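Local coordinates for protein putative hexose oxidase (Nonomuraea sp. ATCC 39727, PDB 5AWV) that probably oxidises the sugar of glycopeptide antibiotics such as teicoplanin, using an FAD cofactor attached covalently at two points, at residues K46-N51 against D107-T112; A85-G90 against D95-P100; K365-Y370 against K447-V452; D477-G482 against V488-L493. All blocks are in the same frame, centred on the assembly; numbering follows the deposited sequence.

Interaction 1: K46-N51 against D107-T112; sequences KLRGAN and DMSLLT
Asp107 OD1 takes two firm bonds from its own turn, from the backbone N and the hydroxyl of Ser109, and a weak one from Arg48 NH2 across the contact. The Ser109 OG to Asp107 OD1 bond is the shortest at 2.6 Å, while Ser109 N reaches OD1 at 2.9 Å and closes an Asx turn after strand 104-107. The straightest bond of the salt bridge goes to the other oxygen. Arg48 NE donates to Asp107 OD2 at 2.9 Å, with OD2 lying in the guanidinium plane and offering its syn lone pair; a second bond to OD2, from Arg48 NH2, is weak by angle. The guanidinium thus presents the edge that carries NE and NH2 to the acid, although the two flat groups are turned 47° apart. Arg48 leaves its backbone with CG between N and the carbonyl carbon (chi1 75°) and then runs extended to NE. Over one face of the guanidinium sits Ser109 OG, too poorly angled to bond with it. Arg48 NH2 also donates to Ser88 O, in the loop that binds FAD. With its carboxylate held from both its own turn and the arginine, Asp107 probably stays ionised, and the ion pair ties the loop after helix 42-46 to the turn that follows strand 104-107.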
# COMPACT_ATOMS: atom_id res chain seq x y z
N LYS A 46 -9.11 14.47 -9.00
CA LYS A 46 -8.63 13.86 -10.24
C LYS A 46 -7.13 13.72 -10.13
O LYS A 46 -6.51 12.87 -10.79
CB LYS A 46 -8.98 14.78 -11.43
CG LYS A 46 -8.75 14.22 -12.83
CD LYS A 46 -8.95 15.33 -13.90
CE LYS A 46 -7.66 15.97 -14.22
NZ LYS A 46 -6.88 15.01 -15.07
N LEU A 47 -6.54 14.61 -9.36
CA LEU A 47 -5.06 14.71 -9.34
C LEU A 47 -4.46 14.16 -8.10
O LEU A 47 -3.33 14.46 -7.78
CB LEU A 47 -4.62 16.17 -9.55
CG LEU A 47 -4.83 16.73 -10.94
CD1 LEU A 47 -4.54 18.21 -10.88
CD2 LEU A 47 -4.05 16.03 -12.06
N ARG A 48 -5.20 13.42 -7.32
CA ARG A 48 -4.54 13.01 -6.07
C ARG A 48 -3.80 11.68 -6.10
O ARG A 48 -3.29 11.25 -5.11
CB ARG A 48 -5.49 13.09 -4.92
CG ARG A 48 -6.51 12.03 -4.83
CD ARG A 48 -7.18 12.30 -3.47
NE ARG A 48 -8.06 11.20 -3.18
CZ ARG A 48 -7.75 10.09 -2.49
NH1 ARG A 48 -6.60 9.94 -1.86
NH2 ARG A 48 -8.68 9.17 -2.38
N GLY A 49 -3.70 11.06 -7.26
CA GLY A 49 -2.72 10.00 -7.45
C GLY A 49 -1.30 10.46 -7.18
O GLY A 49 -0.94 11.61 -7.49
N ALA A 50 -0.49 9.56 -6.60
CA ALA A 50 0.91 9.79 -6.33
C ALA A 50 1.82 9.89 -7.55
O ALA A 50 2.76 10.71 -7.57
CB ALA A 50 1.45 8.72 -5.41
N ASN A 51 1.59 9.06 -8.55
CA ASN A 51 2.48 9.00 -9.64
C ASN A 51 1.97 9.88 -10.78
O ASN A 51 1.01 9.54 -11.45
CB ASN A 51 2.71 7.54 -10.05
CG ASN A 51 3.80 7.38 -11.13
OD1 ASN A 51 4.14 8.31 -11.88
ND2 ASN A 51 4.41 6.21 -11.17
N ASP A 107 -14.12 7.42 -4.72
CA ASP A 107 -13.06 7.94 -3.90
C ASP A 107 -13.41 7.70 -2.44
O ASP A 107 -14.47 8.13 -1.98
CB ASP A 107 -12.82 9.42 -4.20
CG ASP A 107 -11.59 9.99 -3.45
OD1 ASP A 107 -11.50 9.78 -2.21
OD2 ASP A 107 -10.71 10.56 -4.14
N MET A 108 -12.55 7.00 -1.72
CA MET A 108 -12.82 6.56 -0.35
C MET A 108 -12.34 7.47 0.77
O MET A 108 -12.39 7.07 1.97
CB MET A 108 -12.24 5.19 -0.11
CG MET A 108 -12.61 4.13 -1.18
SD MET A 108 -14.35 3.72 -1.38
CE MET A 108 -14.41 2.40 -0.25
N SER A 109 -11.96 8.68 0.40
CA SER A 109 -11.36 9.69 1.30
C SER A 109 -12.15 9.91 2.60
O SER A 109 -11.55 10.15 3.68
CB SER A 109 -11.32 11.05 0.62
OG SER A 109 -10.38 11.21 -0.40
N LEU A 110 -13.48 9.86 2.51
CA LEU A 110 -14.32 10.05 3.70
C LEU A 110 -14.38 8.84 4.62
O LEU A 110 -14.82 9.00 5.76
CB LEU A 110 -15.72 10.52 3.30
CG LEU A 110 -15.87 11.84 2.54
CD1 LEU A 110 -17.30 12.05 2.15
CD2 LEU A 110 -15.44 13.04 3.36
N LEU A 111 -13.94 7.64 4.18
CA LEU A 111 -14.03 6.44 5.03
C LEU A 111 -12.82 6.18 5.84
O LEU A 111 -11.96 5.42 5.41
CB LEU A 111 -14.29 5.19 4.17
CG LEU A 111 -15.69 5.12 3.52
CD1 LEU A 111 -15.83 4.04 2.43
CD2 LEU A 111 -16.82 4.92 4.55
N THR A 112 -12.75 6.73 7.05
CA THR A 112 -11.50 6.78 7.81
C THR A 112 -11.64 6.28 9.28
O THR A 112 -10.86 6.66 10.12
CB THR A 112 -10.93 8.21 7.86
OG1 THR A 112 -11.88 9.05 8.48
CG2 THR A 112 -10.61 8.74 6.54

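Interaction 2: A85-G90 against D95-P100; sequences AVRSGG and DFVDNP. With FAD (flavin-adenine dinucleotide), chain M.
Strand 84-87 runs into the FAD-binding loop Ser88-Gly90, and the returning 95-100 loop passes beside it, bringing the CA atoms of Ala85 and Val97 to 5.4 Å. This is the pyrophosphate-binding corner of the FAD domain of the PCMH-type flavoproteins. Ser88 N and Gly90 N both donate to FAD O2A, Gly89 N donates to O1P, and Ser88 OG bonds the adenine N7A at 2.7 Å. The ribose hydroxyl O2B gives its proton to Val86 O. Across the contact, Arg87 grips Asp98 end-on. Its NH1 meets Asp98 OD2 at 2.9 Å in an almost straight bond (171°), with OD2 in the guanidinium plane but NH1 35° above the carboxylate plane; NH2 meets OD1 through the syn lone pair. The arginine chain bends at chi3 (-61°), and the two side chains cross at about a right angle. Leu45 O takes a further bond from Arg87 NH2, so the buried charge is held from two parts of the chain. Val97 works as a fork: CG1 lies over one guanidinium face, 3.6 Å from Arg87 NH1, while CG2 reaches Val86 O and the ribose. The Phe96 ring stacks on His517 and turns its edge to the same sugar, its CB 3.4 Å from FAD O3B.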
# COMPACT_ATOMS: atom_id res chain seq x y z
N ALA A 85 -13.29 2.83 -11.19
CA ALA A 85 -12.12 2.44 -10.41
C ALA A 85 -12.24 3.09 -9.01
O ALA A 85 -12.79 4.19 -8.89
CB ALA A 85 -10.87 2.89 -11.11
N VAL A 86 -11.79 2.40 -7.98
CA VAL A 86 -11.83 2.89 -6.60
C VAL A 86 -10.49 3.57 -6.35
O VAL A 86 -9.48 3.12 -6.86
CB VAL A 86 -11.99 1.74 -5.56
CG1 VAL A 86 -12.04 2.30 -4.14
CG2 VAL A 86 -13.20 0.90 -5.94
N ARG A 87 -10.49 4.70 -5.66
CA ARG A 87 -9.27 5.26 -5.13
C ARG A 87 -9.33 5.37 -3.62
O ARG A 87 -10.21 5.95 -3.08
CB ARG A 87 -8.95 6.61 -5.71
CG ARG A 87 -7.45 6.92 -5.62
CD ARG A 87 -7.15 8.33 -5.70
NE ARG A 87 -7.55 9.08 -6.93
CZ ARG A 87 -6.93 9.19 -8.08
NH1 ARG A 87 -5.88 8.50 -8.39
NH2 ARG A 87 -7.42 10.09 -8.97
N SER A 88 -8.33 4.83 -2.95
CA SER A 88 -8.21 4.99 -1.51
C SER A 88 -7.04 5.93 -1.27
O SER A 88 -7.24 7.14 -1.13
CB SER A 88 -8.07 3.63 -0.87
OG SER A 88 -9.31 2.92 -0.97
N GLY A 89 -5.81 5.42 -1.26
CA GLY A 89 -4.67 6.34 -1.04
C GLY A 89 -4.03 6.93 -2.27
O GLY A 89 -3.28 7.89 -2.17
N GLY A 90 -4.30 6.39 -3.47
CA GLY A 90 -3.75 6.98 -4.67
C GLY A 90 -2.33 6.52 -5.00
O GLY A 90 -1.81 6.99 -5.97
N ASP A 95 -1.46 2.59 -13.94
CA ASP A 95 -2.63 3.41 -14.36
C ASP A 95 -3.99 2.77 -14.08
O ASP A 95 -4.94 3.01 -14.82
CB ASP A 95 -2.56 3.70 -15.87
CG ASP A 95 -2.83 2.46 -16.71
OD1 ASP A 95 -2.87 1.27 -16.18
OD2 ASP A 95 -3.00 2.69 -17.93
N PHE A 96 -4.12 2.05 -12.98
CA PHE A 96 -5.35 1.31 -12.74
C PHE A 96 -6.51 2.26 -12.43
O PHE A 96 -7.67 1.94 -12.70
CB PHE A 96 -5.22 0.33 -11.59
CG PHE A 96 -4.18 -0.74 -11.77
CD1 PHE A 96 -3.55 -1.02 -13.00
CD2 PHE A 96 -3.86 -1.55 -10.69
CE1 PHE A 96 -2.65 -2.07 -13.10
CE2 PHE A 96 -2.94 -2.59 -10.81
CZ PHE A 96 -2.30 -2.84 -12.01
N VAL A 97 -6.21 3.43 -11.86
CA VAL A 97 -7.23 4.39 -11.53
C VAL A 97 -7.21 5.55 -12.51
O VAL A 97 -8.30 5.99 -12.92
CB VAL A 97 -7.05 4.92 -10.09
CG1 VAL A 97 -8.10 5.95 -9.70
CG2 VAL A 97 -7.05 3.72 -9.12
N ASP A 98 -6.02 6.08 -12.82
CA ASP A 98 -5.88 7.28 -13.61
C ASP A 98 -5.47 6.86 -15.04
O ASP A 98 -4.32 6.55 -15.32
CB ASP A 98 -4.85 8.23 -13.05
CG ASP A 98 -5.26 8.84 -11.73
OD1 ASP A 98 -6.41 9.30 -11.61
OD2 ASP A 98 -4.37 8.88 -10.82
N ASN A 99 -6.49 6.70 -15.89
CA ASN A 99 -6.27 6.38 -17.33
C ASN A 99 -7.44 7.00 -18.09
O ASN A 99 -8.48 7.24 -17.50
CB ASN A 99 -6.05 4.85 -17.60
CG ASN A 99 -7.23 4.01 -17.24
OD1 ASN A 99 -7.17 3.14 -16.33
ND2 ASN A 99 -8.33 4.27 -17.86
N PRO A 100 -7.28 7.18 -19.41
CA PRO A 100 -8.38 7.76 -20.18
C PRO A 100 -9.70 6.96 -20.19
O PRO A 100 -10.76 7.54 -20.44
CB PRO A 100 -7.80 7.88 -21.59
CG PRO A 100 -6.32 7.62 -21.48
CD PRO A 100 -6.06 6.95 -20.20
PA FAD M . -4.83 3.30 -4.91
O1A FAD M . -4.07 3.86 -6.09
O2A FAD M . -5.89 4.07 -4.27
O5B FAD M . -5.38 1.86 -5.26
C5B FAD M . -4.55 0.80 -5.84
C4B FAD M . -5.43 -0.23 -6.49
O4B FAD M . -6.32 -0.88 -5.58
C3B FAD M . -6.32 0.26 -7.64
O3B FAD M . -6.61 -0.74 -8.64
C2B FAD M . -7.54 0.62 -6.84
O2B FAD M . -8.65 0.71 -7.68
C1B FAD M . -7.63 -0.48 -5.83
N9A FAD M . -8.34 -0.06 -4.65
C8A FAD M . -8.14 0.99 -3.84
N7A FAD M . -8.98 0.99 -2.79
C5A FAD M . -9.74 -0.09 -2.89
C6A FAD M . -10.89 -0.65 -2.14
N6A FAD M . -11.31 0.01 -1.06
N1A FAD M . -11.41 -1.82 -2.59
C2A FAD M . -10.95 -2.44 -3.72
N3A FAD M . -9.93 -1.96 -4.49
C4A FAD M . -9.36 -0.78 -4.12
N1 FAD M . 3.94 -1.33 -0.52
C2 FAD M . 4.46 -2.12 0.46
O2 FAD M . 3.98 -3.25 0.66
N3 FAD M . 5.46 -1.71 1.26
C4 FAD M . 5.93 -0.44 1.23
O4 FAD M . 6.84 -0.06 2.01
C4X FAD M . 5.40 0.48 0.22
N5 FAD M . 5.82 1.79 0.11
C5X FAD M . 5.25 2.68 -0.76
C6 FAD M . 5.70 4.02 -0.75
C7 FAD M . 5.13 4.84 -1.76
C7M FAD M . 5.60 6.32 -1.84
C8 FAD M . 4.05 4.37 -2.71
C8M FAD M . 3.28 5.34 -3.58
C9 FAD M . 3.61 3.03 -2.61
C9A FAD M . 4.18 2.18 -1.71
N10 FAD M . 3.79 0.82 -1.59
C10 FAD M . 4.34 -0.03 -0.64
C1' FAD M . 2.77 0.24 -2.52
C2' FAD M . 1.40 0.25 -1.96
O2' FAD M . 1.33 -0.86 -1.08
C3' FAD M . 0.53 -0.00 -3.13
O3' FAD M . 0.79 1.07 -4.04
C4' FAD M . -0.97 0.00 -2.70
O4' FAD M . -1.69 -0.70 -3.72
C5' FAD M . -1.45 1.43 -2.65
O5' FAD M . -2.80 1.48 -2.13
P FAD M . -3.60 2.82 -2.25
O1P FAD M . -4.89 2.68 -1.59
O2P FAD M . -2.81 4.02 -1.81
O3P FAD M . -3.65 2.96 -3.84

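Interaction 3: K365-Y370 against K447-V452; sequences KTKAGY and KLYADV. With N1L (2-amino-2-deoxy-beta-D-glucopyranuronic acid), chain B.
Lys367 lies over one face of the Tyr449 ring while the phenol hydroxyl reaches past it to the strand backbone. The lysine atom nearest the ring is CE, 3.3 Å from Tyr449 CD2 and displaced from the ring centre toward its rim, a CH-pi contact. Lys367 NZ stands over the same face, 4.4 Å from the ring centroid and 26° off the normal, which makes a cation-pi pair. Bends at chi3 and chi4 fold the lysine back over the ring, and its CB touches Tyr449 CD1 and CE1 as well. The ammonium has stronger partners outside the pair: Asp477 and Asp475 both form salt bridges with it, so the ring probably only supplements two carboxylates. At the other end of the ring, Tyr449 OH donates to Ala368 O at 2.6 Å, approaching 32° from the carbonyl plane. A water accepts from Ala368 N at 2.8 Å and donates to Tyr449 OH, so the phenol oxygen is tied to Ala368 directly through O and by way of the water to N. Tyr449 thereby pins helix 438-452 to strand 363-371, an outermost strand of the seven-stranded antiparallel sheet. From this strand Thr366 OG1 lies 2.7 Å from O3 of the bound glucosaminuronic acid: this is helix-on-sheet packing in the substrate domain, behind a strand that lines the sugar pocket.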
# COMPACT_ATOMS: atom_id res chain seq x y z
N LYS A 365 8.79 4.91 -12.73
CA LYS A 365 8.47 3.53 -13.09
C LYS A 365 9.30 2.61 -12.23
O LYS A 365 10.54 2.75 -12.17
CB LYS A 365 8.83 3.27 -14.55
CG LYS A 365 8.77 1.84 -15.02
CD LYS A 365 7.38 1.41 -15.15
CE LYS A 365 7.27 0.04 -15.76
NZ LYS A 365 5.85 -0.38 -15.68
N THR A 366 8.63 1.66 -11.56
CA THR A 366 9.28 0.72 -10.75
C THR A 366 8.92 -0.66 -11.28
O THR A 366 7.75 -0.93 -11.62
CB THR A 366 8.80 0.82 -9.28
OG1 THR A 366 9.13 2.07 -8.74
CG2 THR A 366 9.44 -0.26 -8.42
N LYS A 367 9.91 -1.51 -11.42
CA LYS A 367 9.76 -2.90 -11.82
C LYS A 367 10.24 -3.71 -10.65
O LYS A 367 11.04 -3.20 -9.84
CB LYS A 367 10.52 -3.20 -13.11
CG LYS A 367 10.14 -2.26 -14.23
CD LYS A 367 10.90 -2.36 -15.52
CE LYS A 367 10.78 -3.72 -16.14
NZ LYS A 367 9.44 -3.99 -16.74
N ALA A 368 9.82 -4.95 -10.52
CA ALA A 368 10.09 -5.69 -9.23
C ALA A 368 10.26 -7.20 -9.42
O ALA A 368 9.84 -7.79 -10.41
CB ALA A 368 8.89 -5.44 -8.28
N GLY A 369 10.93 -7.81 -8.45
CA GLY A 369 11.16 -9.25 -8.36
C GLY A 369 11.33 -9.65 -6.92
O GLY A 369 11.68 -8.80 -6.07
N TYR A 370 11.05 -10.91 -6.60
CA TYR A 370 11.41 -11.50 -5.36
C TYR A 370 12.71 -12.29 -5.52
O TYR A 370 12.88 -12.97 -6.52
CB TYR A 370 10.36 -12.49 -4.94
CG TYR A 370 9.17 -11.92 -4.27
CD1 TYR A 370 9.20 -11.66 -2.89
CD2 TYR A 370 7.96 -11.77 -4.95
CE1 TYR A 370 8.08 -11.19 -2.23
CE2 TYR A 370 6.83 -11.28 -4.29
CZ TYR A 370 6.88 -11.00 -2.93
OH TYR A 370 5.82 -10.51 -2.22
N LYS A 447 15.89 -1.93 -19.78
CA LYS A 447 17.12 -2.64 -20.16
C LYS A 447 17.72 -3.27 -18.89
O LYS A 447 18.14 -4.38 -18.94
CB LYS A 447 18.14 -1.71 -20.90
CG LYS A 447 19.40 -2.41 -21.35
CD LYS A 447 20.42 -1.43 -21.97
CE LYS A 447 21.68 -2.23 -22.36
NZ LYS A 447 22.56 -2.40 -21.16
N LEU A 448 17.82 -2.50 -17.81
CA LEU A 448 18.31 -2.98 -16.52
C LEU A 448 17.62 -4.29 -16.10
O LEU A 448 18.27 -5.33 -15.81
CB LEU A 448 18.13 -1.90 -15.48
CG LEU A 448 18.22 -2.31 -14.00
CD1 LEU A 448 19.59 -2.83 -13.68
CD2 LEU A 448 17.92 -1.09 -13.14
N TYR A 449 16.27 -4.28 -16.24
CA TYR A 449 15.47 -5.41 -15.80
C TYR A 449 15.67 -6.58 -16.68
O TYR A 449 15.96 -7.64 -16.20
CB TYR A 449 13.99 -4.98 -15.73
CG TYR A 449 13.06 -5.90 -14.99
CD1 TYR A 449 12.88 -5.75 -13.62
CD2 TYR A 449 12.17 -6.70 -15.70
CE1 TYR A 449 11.88 -6.44 -12.94
CE2 TYR A 449 11.17 -7.41 -15.04
CZ TYR A 449 11.06 -7.29 -13.65
OH TYR A 449 10.08 -8.00 -12.99
N ALA A 450 15.56 -6.37 -18.01
CA ALA A 450 15.75 -7.42 -18.99
C ALA A 450 17.17 -8.02 -18.93
O ALA A 450 17.33 -9.23 -19.04
CB ALA A 450 15.46 -6.90 -20.40
N ASP A 451 18.17 -7.20 -18.62
CA ASP A 451 19.57 -7.74 -18.55
C ASP A 451 19.69 -8.61 -17.32
O ASP A 451 20.23 -9.77 -17.34
CB ASP A 451 20.61 -6.64 -18.48
CG ASP A 451 20.79 -5.88 -19.81
OD1 ASP A 451 20.21 -6.26 -20.84
OD2 ASP A 451 21.46 -4.87 -19.79
N VAL A 452 19.18 -8.11 -16.21
CA VAL A 452 19.21 -8.91 -14.99
C VAL A 452 18.53 -10.25 -15.17
O VAL A 452 19.08 -11.27 -14.79
CB VAL A 452 18.61 -8.12 -13.79
CG1 VAL A 452 18.40 -8.99 -12.58
CG2 VAL A 452 19.49 -6.97 -13.46
C1 N1L B . 8.98 4.42 -2.54
C2 N1L B . 9.48 4.18 -4.06
C3 N1L B . 8.75 3.02 -4.75
C4 N1L B . 8.94 1.79 -3.88
C5 N1L B . 8.20 2.01 -2.53
C6 N1L B . 8.21 0.76 -1.62
N2 N1L B . 9.35 5.36 -4.91
O3 N1L B . 9.36 2.72 -6.10
O4 N1L B . 8.46 0.54 -4.59
O5 N1L B . 8.87 3.10 -1.79
O6B N1L B . 9.33 0.66 -0.75
O6A N1L B . 8.31 -0.39 -2.37
O HOH W 1 7.97 -5.78 -12.52

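Interaction 4: D477-G482 against V488-L493; sequences DLADPG and VPWHDL
Leu478 is the main bump. Its branched end pushes toward Leu493, Leu478 CD1 meeting Leu493 CD1 at 3.9 Å with CD2 only slightly farther away, while its CB rests 4.2 Å from Trp490 CB at the first turn of helix 490-495. Trp490 and Leu493 are three residues apart on that helix, and the leucine settles between them, its CB on the tryptophan and its branched end on Leu493. The next residue makes a smaller bump: Ala479 CB comes obliquely to the indole, 3.8 Å from Trp490 CD1. Placing CG between the backbone N and the carbonyl carbon (chi1 67°) swings the indole away from Leu478, so that its pyrrole part meets the alanine. Trp490 CB also lies 3.6 Å from Leu478 O, a carbonyl that accepts from Asn484 ND2 in the intervening loop. Val459 lies against both leucines and extends the apolar patch, while Leu519 packs on Trp490 from the C-terminal segment. No hydrogen bond crosses between 477-482 and 488-493. With Leu478 O satisfied by Asn484, apolar packing carries this contact in the berberine-like region, joining the 3-10 turn to the start of the helix.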
# COMPACT_ATOMS: atom_id res chain seq x y z
N ASP A 477 4.39 -4.13 -17.80
CA ASP A 477 5.37 -4.67 -18.69
C ASP A 477 5.42 -6.16 -18.57
O ASP A 477 5.85 -6.86 -19.54
CB ASP A 477 6.80 -4.14 -18.44
CG ASP A 477 6.95 -2.65 -18.62
OD1 ASP A 477 6.05 -1.90 -19.06
OD2 ASP A 477 8.03 -2.20 -18.29
N LEU A 478 4.97 -6.71 -17.43
CA LEU A 478 5.02 -8.14 -17.24
C LEU A 478 3.94 -8.86 -18.08
O LEU A 478 4.04 -10.05 -18.33
CB LEU A 478 4.83 -8.55 -15.80
CG LEU A 478 5.99 -8.15 -14.86
CD1 LEU A 478 5.81 -8.81 -13.47
CD2 LEU A 478 7.30 -8.53 -15.51
N ALA A 479 2.91 -8.15 -18.47
CA ALA A 479 1.91 -8.63 -19.44
C ALA A 479 2.20 -8.16 -20.88
O ALA A 479 1.34 -8.30 -21.73
CB ALA A 479 0.55 -8.07 -19.07
N ASP A 480 3.37 -7.60 -21.17
CA ASP A 480 3.63 -7.11 -22.51
C ASP A 480 4.54 -8.15 -23.12
O ASP A 480 5.69 -8.22 -22.70
CB ASP A 480 4.31 -5.76 -22.47
CG ASP A 480 4.69 -5.23 -23.90
OD1 ASP A 480 4.71 -5.99 -24.87
OD2 ASP A 480 5.05 -4.06 -23.97
N PRO A 481 4.03 -8.97 -24.08
CA PRO A 481 4.89 -10.07 -24.65
C PRO A 481 6.14 -9.56 -25.43
O PRO A 481 7.07 -10.33 -25.63
CB PRO A 481 3.92 -10.86 -25.55
CG PRO A 481 2.82 -9.88 -25.90
CD PRO A 481 2.73 -8.90 -24.74
N GLY A 482 6.22 -8.29 -25.78
CA GLY A 482 7.48 -7.68 -26.23
C GLY A 482 8.57 -7.56 -25.17
O GLY A 482 9.73 -7.50 -25.50
N VAL A 488 5.90 -17.10 -19.61
CA VAL A 488 5.19 -17.22 -18.34
C VAL A 488 4.26 -16.01 -18.23
O VAL A 488 4.71 -14.89 -18.34
CB VAL A 488 6.16 -17.25 -17.17
CG1 VAL A 488 5.45 -17.44 -15.82
CG2 VAL A 488 7.12 -18.42 -17.35
N PRO A 489 2.96 -16.24 -18.16
CA PRO A 489 2.07 -15.14 -18.05
C PRO A 489 2.23 -14.31 -16.75
O PRO A 489 2.72 -14.81 -15.73
CB PRO A 489 0.68 -15.78 -18.14
CG PRO A 489 0.85 -17.19 -17.94
CD PRO A 489 2.30 -17.54 -18.07
N TRP A 490 1.90 -13.03 -16.87
CA TRP A 490 1.99 -12.07 -15.73
C TRP A 490 1.39 -12.64 -14.47
O TRP A 490 2.01 -12.58 -13.38
CB TRP A 490 1.28 -10.77 -16.07
CG TRP A 490 -0.26 -10.88 -16.23
CD1 TRP A 490 -0.96 -11.09 -17.40
CD2 TRP A 490 -1.26 -10.71 -15.20
NE1 TRP A 490 -2.30 -11.07 -17.14
CE2 TRP A 490 -2.52 -10.86 -15.80
CE3 TRP A 490 -1.20 -10.43 -13.84
CZ2 TRP A 490 -3.70 -10.72 -15.10
CZ3 TRP A 490 -2.38 -10.38 -13.12
CH2 TRP A 490 -3.62 -10.52 -13.76
N HIS A 491 0.20 -13.26 -14.60
CA HIS A 491 -0.49 -13.77 -13.41
C HIS A 491 0.21 -14.88 -12.70
O HIS A 491 0.08 -15.06 -11.49
CB HIS A 491 -1.96 -14.07 -13.73
CG HIS A 491 -2.17 -14.98 -14.89
ND1 HIS A 491 -1.78 -16.31 -14.90
CD2 HIS A 491 -2.75 -14.75 -16.08
CE1 HIS A 491 -2.15 -16.86 -16.04
NE2 HIS A 491 -2.75 -15.93 -16.75
N ASP A 492 1.02 -15.65 -13.40
CA ASP A 492 1.85 -16.65 -12.77
C ASP A 492 3.07 -16.11 -12.06
O ASP A 492 3.47 -16.65 -11.07
CB ASP A 492 2.25 -17.72 -13.75
CG ASP A 492 0.99 -18.55 -14.28
OD1 ASP A 492 -0.23 -18.33 -13.89
OD2 ASP A 492 1.26 -19.48 -15.05
N LEU A 493 3.61 -15.01 -12.53
CA LEU A 493 4.69 -14.37 -11.84
C LEU A 493 4.16 -13.72 -10.50
O LEU A 493 4.83 -13.83 -9.48
CB LEU A 493 5.27 -13.21 -12.73
CG LEU A 493 5.84 -13.66 -14.10
CD1 LEU A 493 6.37 -12.44 -14.82
CD2 LEU A 493 6.92 -14.68 -13.85

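Interactions 1 and 2 touch, their centres 9 Å apart: besides the reach of Arg48 to the FAD-binding loop, Met108 N probably bonds Arg87 O at 2.9 Å, so the loop contact backs the strand and turn that hold FAD. Interactions 3 and 4 form a second pair, with centres 13 Å apart, joined by the salt bridge between Lys367 NZ and Asp477 OD2 (2.8 Å) and by Tyr449 OH packing on Leu478 CD2 (3.8 Å). The two pairs do not touch; the centres of interactions 2 and 3 are 23 Å apart. Interaction 2 binds the cofactor and interaction 3 borders the sugar, while interaction 4 joins interaction 3 through Lys367 and Asp477.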